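Local structure of methylocystis parvus OBBP MbnE (Methylocystis parvus OBBP, 5ICQ) at residues F129-R134 / H179-D184; D147-F152 / K171-P176. The protein probably binds the copper-chelating peptide methanobactin in the periplasm, as a solute-binding protein of family 5 that serves its uptake. One frame throughout, in Å; residues are numbered along the deposited sequence.

Contact 1. Residues F129-R134 / H179-D184; sequences FHLDPR and HRVAYD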
# COMPACT_ATOMS: atom_id res chain seq x y z
N PHE A 129 -2.86 -27.30 -2.10
CA PHE A 129 -3.49 -26.92 -0.84
C PHE A 129 -4.32 -28.08 -0.33
O PHE A 129 -5.13 -28.64 -1.07
CB PHE A 129 -4.37 -25.69 -1.03
CG PHE A 129 -3.60 -24.46 -1.43
CD1 PHE A 129 -3.03 -23.65 -0.47
CD2 PHE A 129 -3.46 -24.13 -2.77
CE1 PHE A 129 -2.31 -22.50 -0.84
CE2 PHE A 129 -2.75 -22.99 -3.15
CZ PHE A 129 -2.17 -22.17 -2.18
N HIS A 130 -4.10 -28.46 0.93
CA HIS A 130 -4.92 -29.46 1.61
C HIS A 130 -5.98 -28.73 2.41
O HIS A 130 -5.66 -28.05 3.39
CB HIS A 130 -4.08 -30.34 2.52
CG HIS A 130 -3.17 -31.29 1.80
ND1 HIS A 130 -2.10 -30.86 1.05
CD2 HIS A 130 -3.17 -32.64 1.74
CE1 HIS A 130 -1.48 -31.91 0.55
NE2 HIS A 130 -2.10 -33.00 0.95
N LEU A 131 -7.25 -28.88 2.02
CA LEU A 131 -8.33 -28.13 2.66
C LEU A 131 -8.71 -28.73 4.00
O LEU A 131 -8.71 -29.95 4.18
CB LEU A 131 -9.56 -28.09 1.75
CG LEU A 131 -9.29 -27.64 0.31
CD1 LEU A 131 -10.59 -27.61 -0.49
CD2 LEU A 131 -8.63 -26.29 0.31
N ASP A 132 -9.07 -27.86 4.94
CA ASP A 132 -9.49 -28.30 6.27
C ASP A 132 -10.90 -28.88 6.18
O ASP A 132 -11.83 -28.15 5.80
CB ASP A 132 -9.48 -27.12 7.25
CG ASP A 132 -9.56 -27.56 8.71
OD1 ASP A 132 -10.31 -28.51 9.02
OD2 ASP A 132 -8.85 -26.96 9.55
N PRO A 133 -11.11 -30.15 6.54
CA PRO A 133 -12.46 -30.73 6.44
C PRO A 133 -13.47 -30.09 7.39
O PRO A 133 -14.68 -30.32 7.22
CB PRO A 133 -12.23 -32.21 6.77
CG PRO A 133 -10.99 -32.22 7.61
CD PRO A 133 -10.12 -31.10 7.09
N ARG A 134 -13.02 -29.30 8.36
CA ARG A 134 -13.94 -28.57 9.23
C ARG A 134 -14.56 -27.35 8.55
O ARG A 134 -15.56 -26.83 9.04
CB ARG A 134 -13.21 -28.10 10.50
CG ARG A 134 -12.60 -29.20 11.35
CD ARG A 134 -11.68 -28.61 12.44
NE ARG A 134 -10.35 -28.27 11.92
CZ ARG A 134 -9.34 -27.81 12.66
NH1 ARG A 134 -9.50 -27.63 13.96
NH2 ARG A 134 -8.17 -27.54 12.09
N HIS A 179 -10.63 -32.69 -1.28
CA HIS A 179 -9.96 -31.93 -0.23
C HIS A 179 -8.57 -31.46 -0.62
O HIS A 179 -7.79 -31.06 0.26
CB HIS A 179 -9.90 -32.76 1.05
CG HIS A 179 -11.24 -33.04 1.65
ND1 HIS A 179 -11.82 -34.29 1.63
CD2 HIS A 179 -12.13 -32.22 2.26
CE1 HIS A 179 -13.00 -34.24 2.21
NE2 HIS A 179 -13.22 -33.00 2.60
N ARG A 180 -8.22 -31.50 -1.90
CA ARG A 180 -6.93 -31.04 -2.38
C ARG A 180 -7.12 -30.22 -3.65
O ARG A 180 -7.89 -30.61 -4.53
CB ARG A 180 -5.98 -32.22 -2.66
CG ARG A 180 -5.34 -32.84 -1.43
CD ARG A 180 -4.58 -34.10 -1.81
NE ARG A 180 -3.77 -34.62 -0.72
CZ ARG A 180 -4.23 -35.37 0.28
NH1 ARG A 180 -5.51 -35.69 0.34
NH2 ARG A 180 -3.40 -35.80 1.23
N VAL A 181 -6.40 -29.10 -3.75
CA VAL A 181 -6.34 -28.29 -4.96
C VAL A 181 -4.88 -28.21 -5.38
O VAL A 181 -4.04 -27.69 -4.63
CB VAL A 181 -6.91 -26.89 -4.75
CG1 VAL A 181 -6.84 -26.09 -6.05
CG2 VAL A 181 -8.34 -26.97 -4.23
N ALA A 182 -4.57 -28.71 -6.58
CA ALA A 182 -3.21 -28.75 -7.12
C ALA A 182 -3.07 -27.71 -8.22
O ALA A 182 -3.81 -27.74 -9.21
CB ALA A 182 -2.89 -30.14 -7.65
N TYR A 183 -2.11 -26.80 -8.05
CA TYR A 183 -1.79 -25.80 -9.07
C TYR A 183 -0.44 -26.15 -9.71
O TYR A 183 0.57 -26.26 -9.00
CB TYR A 183 -1.73 -24.39 -8.48
CG TYR A 183 -3.06 -23.82 -8.04
CD1 TYR A 183 -3.98 -23.35 -8.97
CD2 TYR A 183 -3.38 -23.69 -6.69
CE1 TYR A 183 -5.18 -22.81 -8.58
CE2 TYR A 183 -4.59 -23.15 -6.29
CZ TYR A 183 -5.48 -22.70 -7.23
OH TYR A 183 -6.69 -22.16 -6.83
N ASP A 184 -0.45 -26.31 -11.04
CA ASP A 184 0.75 -26.48 -11.86
C ASP A 184 1.32 -25.13 -12.26
O ASP A 184 0.70 -24.38 -13.02
CB ASP A 184 0.34 -27.34 -13.06
CG ASP A 184 1.39 -27.39 -14.19
OD1 ASP A 184 2.25 -26.54 -14.33
OD2 ASP A 184 1.36 -28.39 -14.93
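Phe129 and Val181 form the hydrogen-bonded pair at which two antiparallel strands join, their short axes running at 165° to each other. Phe129 N gives its hydrogen to Val181 O at 2.8 Å, and Val181 N returns one to Phe129 O at 3.0 Å. Two residues on, Leu131 N reaches His179 O at 2.9 Å, so the bonding runs on to His179, just before strand 180-184. CA-H...O contacts fill the spaces between these bonds; Arg180 CA lies 3.3 Å from Phe129 O.

The apolar interactions gather on the face that carries Phe129, Leu131, Val181 and Tyr183. Phe129 and Tyr183 meet rim to rim, CE2 of the first 3.6 Å from CE2 of the second, with ring planes at 82° and neither ring over the other's face. Phe129 CG stands anti to its carbonyl carbon (chi1 -63°), which sets the ring on the side of Tyr183. Helix 145-158 packs under the same face through Val148 and Leu149.

On the other face His130 and Arg180 form the non-hydrogen-bonded pair. Arg180 CG sits over the imidazole in a CH-pi contact, 4.1 Å from the centroid of the His130 ring. Beyond the strand end, an Asx turn and a two-nitrogen, side-on salt bridge tie Arg134 to Asp132, with Arg134 NH2 2.7 Å from Asp132 OD2.

Chemically, the backbone bonds fix the strand register, while the side chains divide the sheet into an apolar inner face and a polar, partly exposed outer one.

Contact 2. Residues D147-F152 / K171-P176; sequences DVLFSF and KSATAP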
# COMPACT_ATOMS: atom_id res chain seq x y z
N ASP A 147 -15.26 -25.59 -4.78
CA ASP A 147 -15.43 -24.16 -4.54
C ASP A 147 -14.16 -23.38 -4.86
O ASP A 147 -14.24 -22.25 -5.37
CB ASP A 147 -15.83 -23.89 -3.08
CG ASP A 147 -17.17 -24.50 -2.73
OD1 ASP A 147 -18.18 -24.06 -3.31
OD2 ASP A 147 -17.20 -25.42 -1.87
N VAL A 148 -12.99 -23.94 -4.55
CA VAL A 148 -11.74 -23.24 -4.83
C VAL A 148 -11.53 -23.11 -6.33
O VAL A 148 -11.11 -22.05 -6.81
CB VAL A 148 -10.56 -23.97 -4.16
CG1 VAL A 148 -9.24 -23.25 -4.48
CG2 VAL A 148 -10.78 -24.06 -2.65
N LEU A 149 -11.79 -24.18 -7.09
CA LEU A 149 -11.62 -24.12 -8.54
C LEU A 149 -12.65 -23.21 -9.19
O LEU A 149 -12.35 -22.50 -10.16
CB LEU A 149 -11.69 -25.52 -9.14
CG LEU A 149 -10.55 -26.47 -8.78
CD1 LEU A 149 -10.74 -27.83 -9.46
CD2 LEU A 149 -9.20 -25.87 -9.16
N PHE A 150 -13.89 -23.24 -8.68
CA PHE A 150 -14.91 -22.30 -9.14
C PHE A 150 -14.47 -20.86 -8.93
O PHE A 150 -14.64 -20.00 -9.81
CB PHE A 150 -16.22 -22.58 -8.39
CG PHE A 150 -17.21 -21.44 -8.40
CD1 PHE A 150 -18.05 -21.25 -9.48
CD2 PHE A 150 -17.32 -20.58 -7.31
CE1 PHE A 150 -18.98 -20.22 -9.50
CE2 PHE A 150 -18.24 -19.54 -7.32
CZ PHE A 150 -19.08 -19.36 -8.43
N SER A 151 -13.89 -20.57 -7.76
CA SER A 151 -13.46 -19.21 -7.45
C SER A 151 -12.28 -18.80 -8.31
O SER A 151 -12.22 -17.67 -8.81
CB SER A 151 -13.11 -19.09 -5.97
OG SER A 151 -14.23 -19.40 -5.15
N PHE A 152 -11.31 -19.71 -8.47
CA PHE A 152 -10.17 -19.45 -9.34
C PHE A 152 -10.61 -19.13 -10.76
O PHE A 152 -10.18 -18.14 -11.34
CB PHE A 152 -9.24 -20.67 -9.32
CG PHE A 152 -8.11 -20.58 -10.31
CD1 PHE A 152 -6.99 -19.81 -10.04
CD2 PHE A 152 -8.16 -21.28 -11.51
CE1 PHE A 152 -5.94 -19.73 -10.95
CE2 PHE A 152 -7.12 -21.20 -12.43
CZ PHE A 152 -6.01 -20.43 -12.14
N LYS A 171 -0.50 -23.04 -15.05
CA LYS A 171 -0.59 -23.98 -16.16
C LYS A 171 -1.82 -24.88 -16.03
O LYS A 171 -2.51 -25.13 -17.02
CB LYS A 171 0.68 -24.82 -16.25
CG LYS A 171 1.92 -24.03 -16.66
CD LYS A 171 1.68 -23.31 -17.98
CE LYS A 171 2.98 -22.80 -18.60
NZ LYS A 171 3.57 -21.69 -17.81
N SER A 172 -2.10 -25.39 -14.84
CA SER A 172 -3.34 -26.13 -14.63
C SER A 172 -3.75 -26.01 -13.17
O SER A 172 -2.91 -25.84 -12.29
CB SER A 172 -3.22 -27.61 -15.02
OG SER A 172 -2.50 -28.35 -14.06
N ALA A 173 -5.06 -26.09 -12.94
CA ALA A 173 -5.66 -26.11 -11.61
C ALA A 173 -6.62 -27.29 -11.55
O ALA A 173 -7.60 -27.32 -12.31
CB ALA A 173 -6.40 -24.81 -11.31
N THR A 174 -6.34 -28.25 -10.68
CA THR A 174 -7.12 -29.48 -10.61
C THR A 174 -7.37 -29.86 -9.16
O THR A 174 -6.74 -29.35 -8.23
CB THR A 174 -6.41 -30.65 -11.31
OG1 THR A 174 -5.21 -30.95 -10.60
CG2 THR A 174 -6.07 -30.30 -12.76
N ALA A 175 -8.31 -30.78 -8.98
CA ALA A 175 -8.67 -31.31 -7.66
C ALA A 175 -8.44 -32.81 -7.70
O ALA A 175 -9.31 -33.57 -8.15
CB ALA A 175 -10.12 -30.99 -7.32
N PRO A 176 -7.27 -33.30 -7.26
CA PRO A 176 -7.07 -34.76 -7.23
C PRO A 176 -8.09 -35.47 -6.36
O PRO A 176 -8.40 -36.64 -6.62
CB PRO A 176 -5.64 -34.90 -6.68
CG PRO A 176 -5.31 -33.58 -6.06
CD PRO A 176 -6.08 -32.55 -6.82
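Leu149 points from helix 147-152 at the strand 172-175 and spreads its two methyl groups along it. CD2 lies 3.7 Å from Ala173 CB, while CD1 reaches 3.9 Å from Ala175 CB and touches the Thr174-Ala175 peptide as well. The fork thus spans two alanines whose CB atoms are both directed at the helix, with Thr174 between them directed away. CG stands anti to the carbonyl carbon (chi1 -68°), with CD1 extended (chi2 -179°) to reach Ala175 and CD2 branching toward Ala173.

Phe152 comes to Ala173 one helical turn further on. Its CE2 approaches Ala173 CB at 3.8 Å, obliquely to the ring, so this methyl is touched by both the leucine branch and the phenylalanine. The same phenylalanine meets the ring of Tyr183 on strand 180-184 and that of Tyr167 on helix 161-168.

The two axes run at 157° and stay 8.9 Å apart at their closest, a spacing bridged by leucine and phenylalanine from the helix and by bare methyl groups from the strand. An alanine in place of Leu149 would probably open a gap there, leaving the Ala175 methyl without its helix partner and Ala173 with Phe152 alone from the helix.

Within the helix, Ser151 OG and Ser151 N both bond to Asp147 O, from opposite faces of its carbonyl plane, and Ser151 OG also bonds to Leu203 N. No hydrogen bond crosses to the strand: helix and sheet edge are joined by apolar packing, while Asp147 and Ser151 make their hydrogen bonds away from the strand.

Both contacts involve one antiparallel sheet; helix 145-158 is a partner segment in contact 2 alone. Contact 1 joins strands 126-131 and 180-184 within the sheet and buries 443 Å², with half of its touching residues buried; contact 2 sets the helix against the next strand, 172-175, and buries only 179 Å² nearer the surface. Their chemistry differs accordingly: backbone hydrogen bonds supplemented by side-chain packing in the first, apolar packing with no hydrogen bond across in the second. They meet directly, since Ala182 N lies 2.8 Å from Thr174 O and Tyr183 CE1 3.6 Å from Ala173 CB. Along the chain, contact 2 is nested within the loop that contact 1 closes.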